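Local coordinates for LipS lipolytic enzyme (Unidentified, PDB 4FBL), which probably hydrolyses ester bonds of lipids, as a thermostable lipolytic enzyme of the alpha/beta hydrolase fold discovered in a metagenome, at residues Met129-Gln140 with Ile206-Val217; Ala166-Gly177 with Pro193-Ile204. All coordinates share one frame; numbering follows the deposited sequence.

Contact 1: residues Met129-Gln140 with Ile206-Val217; sequences MGGALTVWAAGQ and IGAVAEMLLPRV
Ala132 and Trp136 of helix 129-140 pack on Gly207 and Ala210 in the 206-213 part of helix 200-213, the axes of these two segments running in the same general direction at 42° and approaching to 8.3 Å. Small residues bring the backbones together: the CA atoms of Trp136 and Ala210 are 4.5 Å apart, and Ala210 CB rests 3.4 Å from Ala132 O. At the start of the interface Ile206 CG2, the branch anti to the backbone N (chi1 -62°), touches Leu133 CD2 and lies 3.9 Å from Ala132 CB. Farther along, the Trp136 indole lies alongside Val209 and Leu213. Val209 CG1 comes to the ring edge at Trp136 CD1 (3.6 Å), and Leu213 CD1 approaches the same carbon obliquely. Val135 CG1 reaches across to Leu214 CD2 (3.8 Å), while Val217 CG2 packs against the backbone at Gly139. There a CB would run into Leu213, so the absence of a side chain permits the close approach. The one hydrogen bond across the contact runs from Arg216 NH1 to Gly139 O, 2.7 Å long and nearly straight at 163°, lying in both the carbonyl and the guanidinium planes. An alanine in place of Arg216 would remove that donor and would probably leave the Gly139 carbonyl, near the C-terminal end of its helix, without its mate across the contact. Helix 129-140 leads away from the probable nucleophile elbow of the alpha/beta hydrolase fold and includes its last glycine, Gly130; Trp136 also packs on Phe167 of the second subunit. The contact thus joins two helices by a buried apolar seam, with its charged group confined to one end, where a cationic donor meets carbonyl oxygen at a helix C-terminus.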
loop_
_atom_site.group_PDB
_atom_site.type_symbol
_atom_site.label_atom_id
_atom_site.label_comp_id
_atom_site.label_asym_id
_atom_site.label_seq_id
_atom_site.Cartn_x
_atom_site.Cartn_y
_atom_site.Cartn_z
ATOM N N MET C 129 -12.785 3.728 -2.645
ATOM C CA MET C 129 -11.458 4.097 -3.199
ATOM C C MET C 129 -11.500 5.546 -3.680
ATOM O O MET C 129 -10.442 6.217 -3.758
ATOM C CB MET C 129 -11.128 3.239 -4.412
ATOM C CG MET C 129 -9.659 3.453 -4.848
ATOM S SD MET C 129 -9.152 2.339 -6.186
ATOM C CE MET C 129 -10.104 2.857 -7.641
ATOM N N GLY C 130 -12.702 6.019 -4.105
ATOM C CA GLY C 130 -12.797 7.461 -4.552
ATOM C C GLY C 130 -12.683 8.375 -3.357
ATOM O O GLY C 130 -12.156 9.509 -3.419
ATOM N N GLY C 131 -13.057 7.876 -2.191
ATOM C CA GLY C 131 -12.856 8.713 -1.004
ATOM C C GLY C 131 -11.396 8.657 -0.506
ATOM O O GLY C 131 -10.879 9.630 0.098
ATOM N N ALA C 132 -10.702 7.560 -0.803
ATOM C CA ALA C 132 -9.237 7.486 -0.500
ATOM C C ALA C 132 -8.463 8.374 -1.494
ATOM O O ALA C 132 -7.481 9.051 -1.114
ATOM C CB ALA C 132 -8.745 5.974 -0.645
ATOM N N LEU C 133 -8.944 8.407 -2.754
ATOM C CA LEU C 133 -8.430 9.328 -3.721
ATOM C C LEU C 133 -8.643 10.829 -3.385
ATOM O O LEU C 133 -7.805 11.681 -3.775
ATOM C CB LEU C 133 -8.942 9.004 -5.126
ATOM C CG LEU C 133 -8.339 7.741 -5.797
ATOM C CD1 LEU C 133 -9.223 7.306 -6.953
ATOM C CD2 LEU C 133 -6.900 8.043 -6.289
ATOM N N THR C 134 -9.756 11.128 -2.726
ATOM C CA THR C 134 -10.095 12.464 -2.281
ATOM C C THR C 134 -9.026 12.850 -1.203
ATOM O O THR C 134 -8.425 13.953 -1.268
ATOM C CB THR C 134 -11.501 12.450 -1.662
ATOM O OG1 THR C 134 -12.462 12.194 -2.678
ATOM C CG2 THR C 134 -11.860 13.751 -0.981
ATOM N N VAL C 135 -8.778 11.943 -0.241
ATOM C CA VAL C 135 -7.730 12.141 0.770
ATOM C C VAL C 135 -6.376 12.234 0.088
ATOM O O VAL C 135 -5.603 13.090 0.426
ATOM C CB VAL C 135 -7.714 11.067 1.830
ATOM C CG1 VAL C 135 -6.467 11.268 2.785
ATOM C CG2 VAL C 135 -8.991 11.149 2.654
ATOM N N TRP C 136 -6.097 11.397 -0.894
ATOM C CA TRP C 136 -4.810 11.458 -1.569
ATOM C C TRP C 136 -4.648 12.810 -2.235
ATOM O O TRP C 136 -3.526 13.391 -2.183
ATOM C CB TRP C 136 -4.662 10.338 -2.643
ATOM C CG TRP C 136 -3.511 10.562 -3.524
ATOM C CD1 TRP C 136 -2.165 10.207 -3.294
ATOM C CD2 TRP C 136 -3.542 11.169 -4.822
ATOM N NE1 TRP C 136 -1.377 10.624 -4.349
ATOM C CE2 TRP C 136 -2.185 11.199 -5.311
ATOM C CE3 TRP C 136 -4.574 11.679 -5.621
ATOM C CZ2 TRP C 136 -1.829 11.776 -6.560
ATOM C CZ3 TRP C 136 -4.225 12.252 -6.865
ATOM C CH2 TRP C 136 -2.850 12.275 -7.328
ATOM N N ALA C 137 -5.694 13.313 -2.921
ATOM C CA ALA C 137 -5.429 14.571 -3.690
ATOM C C ALA C 137 -5.284 15.803 -2.743
ATOM O O ALA C 137 -4.461 16.672 -3.022
ATOM C CB ALA C 137 -6.554 14.839 -4.731
ATOM N N ALA C 138 -6.017 15.850 -1.631
ATOM C CA ALA C 138 -5.905 16.923 -0.670
ATOM C C ALA C 138 -4.542 16.917 0.096
ATOM O O ALA C 138 -4.097 17.988 0.562
ATOM C CB ALA C 138 -7.081 16.900 0.347
ATOM N N GLY C 139 -3.911 15.726 0.218
ATOM C CA GLY C 139 -2.564 15.567 0.831
ATOM C C GLY C 139 -1.435 15.828 -0.171
ATOM O O GLY C 139 -0.349 16.384 0.162
ATOM N N GLN C 140 -1.709 15.486 -1.409
ATOM C CA GLN C 140 -0.734 15.563 -2.503
ATOM C C GLN C 140 -0.602 16.999 -2.987
ATOM O O GLN C 140 0.547 17.423 -3.357
ATOM C CB GLN C 140 -1.150 14.709 -3.686
ATOM C CG GLN C 140 -0.255 14.801 -4.883
ATOM C CD GLN C 140 1.188 14.191 -4.594
ATOM O OE1 GLN C 140 1.368 13.005 -4.619
ATOM N NE2 GLN C 140 2.163 15.033 -4.310
ATOM N N ILE C 206 -3.397 2.615 -3.084
ATOM C CA ILE C 206 -4.042 3.918 -2.932
ATOM C C ILE C 206 -4.416 4.138 -1.500
ATOM O O ILE C 206 -4.217 5.252 -0.982
ATOM C CB ILE C 206 -5.367 4.085 -3.792
ATOM C CG1 ILE C 206 -5.106 3.982 -5.273
ATOM C CG2 ILE C 206 -6.031 5.481 -3.454
ATOM C CD1 ILE C 206 -4.294 5.088 -5.682
ATOM N N GLY C 207 -5.027 3.121 -0.853
ATOM C CA GLY C 207 -5.403 3.335 0.508
ATOM C C GLY C 207 -4.198 3.647 1.414
ATOM O O GLY C 207 -4.231 4.537 2.321
ATOM N N ALA C 208 -3.125 2.899 1.223
ATOM C CA ALA C 208 -1.908 3.168 2.054
ATOM C C ALA C 208 -1.216 4.561 1.810
ATOM O O ALA C 208 -0.752 5.219 2.755
ATOM C CB ALA C 208 -0.904 2.057 1.851
ATOM N N VAL C 209 -1.135 4.974 0.546
ATOM C CA VAL C 209 -0.528 6.260 0.226
ATOM C C VAL C 209 -1.383 7.352 0.878
ATOM O O VAL C 209 -0.857 8.247 1.557
ATOM C CB VAL C 209 -0.317 6.470 -1.277
ATOM C CG1 VAL C 209 0.069 7.986 -1.577
ATOM C CG2 VAL C 209 0.792 5.478 -1.789
ATOM N N ALA C 210 -2.717 7.232 0.773
ATOM C CA ALA C 210 -3.619 8.230 1.404
ATOM C C ALA C 210 -3.474 8.297 2.857
ATOM O O ALA C 210 -3.446 9.446 3.444
ATOM C CB ALA C 210 -5.154 7.943 1.062
ATOM N N GLU C 211 -3.510 7.108 3.499
ATOM C CA GLU C 211 -3.271 7.089 4.919
ATOM C C GLU C 211 -1.954 7.819 5.322
ATOM O O GLU C 211 -1.917 8.544 6.330
ATOM C CB GLU C 211 -3.222 5.652 5.461
ATOM C CG GLU C 211 -3.245 5.730 7.026
ATOM C CD GLU C 211 -3.230 4.297 7.733
ATOM O OE1 GLU C 211 -3.403 3.290 7.072
ATOM O OE2 GLU C 211 -3.084 4.196 8.957
ATOM N N MET C 212 -0.863 7.540 4.620
ATOM C CA MET C 212 0.441 8.152 4.970
ATOM C C MET C 212 0.487 9.717 4.727
ATOM O O MET C 212 1.198 10.461 5.436
ATOM C CB MET C 212 1.540 7.466 4.144
ATOM C CG MET C 212 2.976 7.650 4.801
ATOM S SD MET C 212 4.305 6.812 3.947
ATOM C CE MET C 212 3.600 5.103 3.811
ATOM N N LEU C 213 -0.305 10.207 3.748
ATOM C CA LEU C 213 -0.502 11.653 3.543
ATOM C C LEU C 213 -1.393 12.435 4.543
ATOM O O LEU C 213 -1.369 13.678 4.555
ATOM C CB LEU C 213 -1.097 11.862 2.176
ATOM C CG LEU C 213 -0.182 11.566 1.028
ATOM C CD1 LEU C 213 -0.926 11.642 -0.373
ATOM C CD2 LEU C 213 0.955 12.596 0.993
ATOM N N LEU C 214 -2.176 11.748 5.369
ATOM C CA LEU C 214 -3.115 12.396 6.213
ATOM C C LEU C 214 -2.618 13.694 6.921
ATOM O O LEU C 214 -3.330 14.672 6.911
ATOM C CB LEU C 214 -3.666 11.402 7.229
ATOM C CG LEU C 214 -4.797 10.441 6.777
ATOM C CD1 LEU C 214 -5.061 9.270 7.793
ATOM C CD2 LEU C 214 -6.095 11.171 6.516
ATOM N N PRO C 215 -1.414 13.695 7.576
ATOM C CA PRO C 215 -0.914 14.890 8.308
ATOM C C PRO C 215 -0.806 16.108 7.349
ATOM O O PRO C 215 -0.947 17.253 7.736
ATOM C CB PRO C 215 0.516 14.435 8.756
ATOM C CG PRO C 215 0.252 12.904 9.030
ATOM C CD PRO C 215 -0.494 12.545 7.728
ATOM N N ARG C 216 -0.609 15.859 6.084
ATOM C CA ARG C 216 -0.562 16.930 5.095
ATOM C C ARG C 216 -1.881 17.509 4.627
ATOM O O ARG C 216 -1.896 18.586 3.988
ATOM C CB ARG C 216 0.107 16.422 3.869
ATOM C CG ARG C 216 1.613 16.458 3.860
ATOM C CD ARG C 216 1.905 15.754 2.581
ATOM N NE ARG C 216 3.115 16.199 1.966
ATOM C CZ ARG C 216 3.264 16.822 0.802
ATOM N NH1 ARG C 216 2.275 17.164 -0.016
ATOM N NH2 ARG C 216 4.520 17.081 0.473
ATOM N N VAL C 217 -2.982 16.839 4.928
ATOM C CA VAL C 217 -4.311 17.379 4.538
ATOM C C VAL C 217 -4.662 18.510 5.496
ATOM O O VAL C 217 -4.687 18.261 6.683
ATOM C CB VAL C 217 -5.443 16.336 4.656
ATOM C CG1 VAL C 217 -6.771 16.990 4.325
ATOM C CG2 VAL C 217 -5.172 15.139 3.723
#

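Contact 2: residues Ala166-Gly177 with Pro193-Ile204; sequences AFNPDAPAELPG and PVTPVPAIKHLI
Two waters join the Ala166 carbonyl to Lys201, beside a short antiparallel two-stranded sheet, 174-176 with 194-196, that stands apart from the main alpha/beta hydrolase sheet. Leu175 and Thr195 form its hydrogen-bonded pair. Leu175 N gives to Thr195 O at 2.9 Å, whereas the return bond from Thr195 N is more bent (137°) and meets Leu175 O from above the carbonyl plane. Thr195 OG1 adds a bond to Pro176 O, likewise from above the plane of the Pro176 carbonyl. Beyond the strands, Val197 N donates to Ala173 O (3.0 Å). Val197 CG1 meets Ala171 CB, and Val197 CG2 lies against Pro172 O (3.4 Å). Between the strands, Val194 CG2 touches the Glu174 carboxylate at CD (3.6 Å). Lys201 starts with CG wedged between its backbone N and carbonyl carbon (chi1 73°), then bends twice, which carries CE to 3.7 Å from Phe167 CE1; the Lys201 and Phe167 side chains cross at about a right angle. Phe167 also packs on Thr105 of the second subunit. The ammonium turns back on its own segment: Lys201 NZ donates to Pro198 O at 2.8 Å, in the carbonyl plane and on a lone pair.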
loop_
_atom_site.group_PDB
_atom_site.type_symbol
_atom_site.label_atom_id
_atom_site.label_comp_id
_atom_site.label_asym_id
_atom_site.label_seq_id
_atom_site.Cartn_x
_atom_site.Cartn_y
_atom_site.Cartn_z
ATOM N N ALA C 166 -3.393 -10.139 -3.346
ATOM C CA ALA C 166 -2.613 -9.056 -4.029
ATOM C C ALA C 166 -1.475 -9.553 -4.906
ATOM O O ALA C 166 -1.327 -9.158 -6.093
ATOM C CB ALA C 166 -2.120 -8.034 -2.967
ATOM N N PHE C 167 -0.608 -10.423 -4.357
ATOM C CA PHE C 167 0.516 -10.933 -5.176
ATOM C C PHE C 167 0.601 -12.455 -5.278
ATOM O O PHE C 167 1.699 -13.015 -5.270
ATOM C CB PHE C 167 1.863 -10.429 -4.616
ATOM C CG PHE C 167 2.009 -8.937 -4.703
ATOM C CD1 PHE C 167 2.301 -8.349 -5.925
ATOM C CD2 PHE C 167 1.783 -8.142 -3.599
ATOM C CE1 PHE C 167 2.431 -7.008 -6.061
ATOM C CE2 PHE C 167 1.893 -6.733 -3.717
ATOM C CZ PHE C 167 2.219 -6.167 -4.944
ATOM N N ASN C 168 -0.549 -13.093 -5.378
ATOM C CA ASN C 168 -0.694 -14.521 -5.288
ATOM C C ASN C 168 -0.453 -15.132 -6.639
ATOM O O ASN C 168 -1.279 -14.962 -7.528
ATOM C CB ASN C 168 -2.119 -14.831 -4.861
ATOM C CG ASN C 168 -2.332 -16.312 -4.538
ATOM O OD1 ASN C 168 -1.708 -17.186 -5.146
ATOM N ND2 ASN C 168 -3.261 -16.588 -3.652
ATOM N N PRO C 169 0.651 -15.902 -6.788
ATOM C CA PRO C 169 0.918 -16.546 -8.084
ATOM C C PRO C 169 -0.089 -17.650 -8.447
ATOM O O PRO C 169 -0.124 -18.024 -9.602
ATOM C CB PRO C 169 2.313 -17.165 -7.890
ATOM C CG PRO C 169 2.402 -17.428 -6.411
ATOM C CD PRO C 169 1.431 -16.516 -5.689
ATOM N N ASP C 170 -0.892 -18.139 -7.491
ATOM C CA ASP C 170 -1.933 -19.185 -7.738
ATOM C C ASP C 170 -3.389 -18.694 -7.705
ATOM O O ASP C 170 -4.281 -19.509 -7.611
ATOM C CB ASP C 170 -1.873 -20.299 -6.654
ATOM C CG ASP C 170 -0.446 -20.794 -6.390
ATOM O OD1 ASP C 170 0.208 -21.205 -7.373
ATOM O OD2 ASP C 170 0.022 -20.749 -5.206
ATOM N N ALA C 171 -3.646 -17.395 -7.701
ATOM C CA ALA C 171 -5.036 -16.916 -7.558
ATOM C C ALA C 171 -5.808 -17.092 -8.866
ATOM O O ALA C 171 -5.227 -17.053 -9.929
ATOM C CB ALA C 171 -5.048 -15.462 -7.129
ATOM N N PRO C 172 -7.138 -17.269 -8.779
ATOM C CA PRO C 172 -8.016 -17.232 -9.981
ATOM C C PRO C 172 -7.946 -15.872 -10.686
ATOM O O PRO C 172 -7.594 -14.854 -10.001
ATOM C CB PRO C 172 -9.420 -17.361 -9.387
ATOM C CG PRO C 172 -9.306 -17.030 -7.962
ATOM C CD PRO C 172 -7.905 -17.378 -7.514
ATOM N N ALA C 173 -8.327 -15.765 -11.972
ATOM C CA ALA C 173 -8.451 -14.395 -12.534
ATOM C C ALA C 173 -9.551 -13.515 -11.860
ATOM O O ALA C 173 -9.387 -12.304 -11.744
ATOM C CB ALA C 173 -8.623 -14.414 -14.028
ATOM N N GLU C 174 -10.669 -14.099 -11.420
ATOM C CA GLU C 174 -11.788 -13.292 -10.928
ATOM C C GLU C 174 -12.344 -13.879 -9.700
ATOM O O GLU C 174 -12.227 -15.057 -9.484
ATOM C CB GLU C 174 -12.904 -13.187 -11.989
ATOM C CG GLU C 174 -12.483 -12.382 -13.158
ATOM C CD GLU C 174 -13.452 -12.471 -14.337
ATOM O OE1 GLU C 174 -14.349 -13.329 -14.316
ATOM O OE2 GLU C 174 -13.327 -11.666 -15.276
ATOM N N LEU C 175 -12.904 -13.043 -8.870
ATOM C CA LEU C 175 -13.631 -13.434 -7.695
ATOM C C LEU C 175 -15.041 -12.854 -7.921
ATOM O O LEU C 175 -15.194 -12.038 -8.814
ATOM C CB LEU C 175 -13.027 -12.714 -6.478
ATOM C CG LEU C 175 -12.067 -13.188 -5.365
ATOM C CD1 LEU C 175 -12.758 -13.090 -3.921
ATOM C CD2 LEU C 175 -11.402 -14.545 -5.672
ATOM N N PRO C 176 -16.063 -13.342 -7.172
ATOM C CA PRO C 176 -17.310 -12.656 -6.807
ATOM C C PRO C 176 -17.202 -11.153 -6.471
ATOM O O PRO C 176 -16.224 -10.684 -5.815
ATOM C CB PRO C 176 -17.749 -13.451 -5.593
ATOM C CG PRO C 176 -17.422 -14.983 -6.117
ATOM C CD PRO C 176 -16.302 -14.806 -7.177
ATOM N N GLY C 177 -18.225 -10.404 -6.903
ATOM C CA GLY C 177 -18.160 -8.923 -6.878
ATOM C C GLY C 177 -18.331 -8.332 -5.487
ATOM O O GLY C 177 -18.722 -9.055 -4.553
ATOM N N PRO C 193 -19.843 -7.474 -11.748
ATOM C CA PRO C 193 -20.383 -8.596 -11.044
ATOM C C PRO C 193 -19.262 -9.510 -10.417
ATOM O O PRO C 193 -19.566 -10.406 -9.572
ATOM C CB PRO C 193 -21.173 -9.338 -12.148
ATOM C CG PRO C 193 -20.366 -9.111 -13.391
ATOM C CD PRO C 193 -19.992 -7.614 -13.213
ATOM N N VAL C 194 -18.009 -9.223 -10.808
ATOM C CA VAL C 194 -16.810 -9.953 -10.348
ATOM C C VAL C 194 -15.711 -8.902 -9.947
ATOM O O VAL C 194 -15.690 -7.729 -10.465
ATOM C CB VAL C 194 -16.254 -10.923 -11.455
ATOM C CG1 VAL C 194 -17.328 -11.963 -11.868
ATOM C CG2 VAL C 194 -15.767 -10.182 -12.749
ATOM N N THR C 195 -14.840 -9.307 -9.016
ATOM C CA THR C 195 -13.571 -8.577 -8.748
ATOM C C THR C 195 -12.369 -9.151 -9.526
ATOM O O THR C 195 -12.032 -10.343 -9.356
ATOM C CB THR C 195 -13.292 -8.715 -7.309
ATOM O OG1 THR C 195 -14.420 -8.191 -6.596
ATOM C CG2 THR C 195 -11.979 -7.966 -6.942
ATOM N N PRO C 196 -11.779 -8.367 -10.452
ATOM C CA PRO C 196 -10.593 -8.823 -11.179
ATOM C C PRO C 196 -9.354 -8.771 -10.227
ATOM O O PRO C 196 -8.904 -7.699 -9.759
ATOM C CB PRO C 196 -10.381 -7.769 -12.271
ATOM C CG PRO C 196 -11.475 -6.819 -12.110
ATOM C CD PRO C 196 -12.123 -6.975 -10.803
ATOM N N VAL C 197 -8.875 -9.959 -9.902
ATOM C CA VAL C 197 -7.756 -10.155 -8.940
ATOM C C VAL C 197 -6.511 -9.280 -9.149
ATOM O O VAL C 197 -6.041 -8.659 -8.183
ATOM C CB VAL C 197 -7.458 -11.669 -8.829
ATOM C CG1 VAL C 197 -6.121 -11.938 -8.037
ATOM C CG2 VAL C 197 -8.557 -12.270 -8.088
ATOM N N PRO C 198 -6.026 -9.160 -10.389
ATOM C CA PRO C 198 -4.808 -8.352 -10.479
ATOM C C PRO C 198 -4.964 -6.877 -10.069
ATOM O O PRO C 198 -3.936 -6.232 -9.946
ATOM C CB PRO C 198 -4.440 -8.396 -11.964
ATOM C CG PRO C 198 -5.063 -9.705 -12.429
ATOM C CD PRO C 198 -6.355 -9.764 -11.687
ATOM N N ALA C 199 -6.205 -6.359 -9.977
ATOM C CA ALA C 199 -6.389 -4.909 -9.796
ATOM C C ALA C 199 -6.318 -4.737 -8.311
ATOM O O ALA C 199 -6.157 -3.643 -7.870
ATOM C CB ALA C 199 -7.740 -4.385 -10.373
ATOM N N ILE C 200 -6.480 -5.817 -7.520
ATOM C CA ILE C 200 -6.517 -5.676 -6.015
ATOM C C ILE C 200 -5.283 -4.969 -5.340
ATOM O O ILE C 200 -5.430 -4.179 -4.368
ATOM C CB ILE C 200 -6.747 -7.067 -5.300
ATOM C CG1 ILE C 200 -8.166 -7.658 -5.726
ATOM C CG2 ILE C 200 -6.469 -6.966 -3.792
ATOM C CD1 ILE C 200 -8.513 -9.084 -5.164
ATOM N N LYS C 201 -4.107 -5.228 -5.885
ATOM C CA LYS C 201 -2.878 -4.630 -5.312
ATOM C C LYS C 201 -2.953 -3.039 -5.347
ATOM O O LYS C 201 -2.610 -2.350 -4.364
ATOM C CB LYS C 201 -1.640 -5.192 -6.027
ATOM C CG LYS C 201 -1.418 -4.704 -7.417
ATOM C CD LYS C 201 -0.194 -5.308 -8.147
ATOM C CE LYS C 201 -0.373 -6.812 -8.439
ATOM N NZ LYS C 201 -1.303 -7.111 -9.605
ATOM N N HIS C 202 -3.531 -2.519 -6.431
ATOM C CA HIS C 202 -3.762 -1.066 -6.606
ATOM C C HIS C 202 -4.757 -0.468 -5.673
ATOM O O HIS C 202 -4.573 0.696 -5.258
ATOM C CB HIS C 202 -4.140 -0.893 -8.070
ATOM C CG HIS C 202 -3.018 -1.349 -8.934
ATOM N ND1 HIS C 202 -3.096 -2.411 -9.830
ATOM C CD2 HIS C 202 -1.754 -0.871 -9.019
ATOM C CE1 HIS C 202 -1.920 -2.576 -10.418
ATOM N NE2 HIS C 202 -1.092 -1.632 -9.957
ATOM N N LEU C 203 -5.826 -1.194 -5.315
ATOM C CA LEU C 203 -6.691 -0.692 -4.284
ATOM C C LEU C 203 -5.954 -0.474 -2.995
ATOM O O LEU C 203 -6.143 0.555 -2.278
ATOM C CB LEU C 203 -7.877 -1.635 -4.049
ATOM C CG LEU C 203 -8.816 -1.443 -2.840
ATOM C CD1 LEU C 203 -9.598 -0.165 -2.802
ATOM C CD2 LEU C 203 -9.863 -2.625 -2.644
ATOM N N ILE C 204 -5.150 -1.456 -2.593
ATOM C CA ILE C 204 -4.476 -1.390 -1.267
ATOM C C ILE C 204 -3.397 -0.243 -1.311
ATOM O O ILE C 204 -3.239 0.486 -0.328
ATOM C CB ILE C 204 -3.770 -2.790 -0.950
ATOM C CG1 ILE C 204 -4.829 -3.817 -0.466
ATOM C CG2 ILE C 204 -2.786 -2.619 0.183
ATOM C CD1 ILE C 204 -4.445 -5.315 -0.627
HETATM O O HOH W 1 -3.495 -7.757 -7.176
HETATM O O HOH W 2 -0.752 -9.759 -8.923
#

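Overall arrangement
From the N terminus, the chain passes through strand 121-127 of the central sheet into helix 129-140, the first half of contact 1. It continues through strand 147-151 and helix 160-166 to 166-177, then returns as 193-204, so contact 2 closes a loop nested inside the longer one closed by contact 1. Helix 200-213 takes part in both: its beginning belongs to contact 2 and its later turns to contact 1. Although their centres lie about 22 Å apart, the contacts touch where Met129 CB packs on Leu203 CD1. Together they tie the small two-stranded sheet to a helix beside the central sheet, and both reach the second subunit.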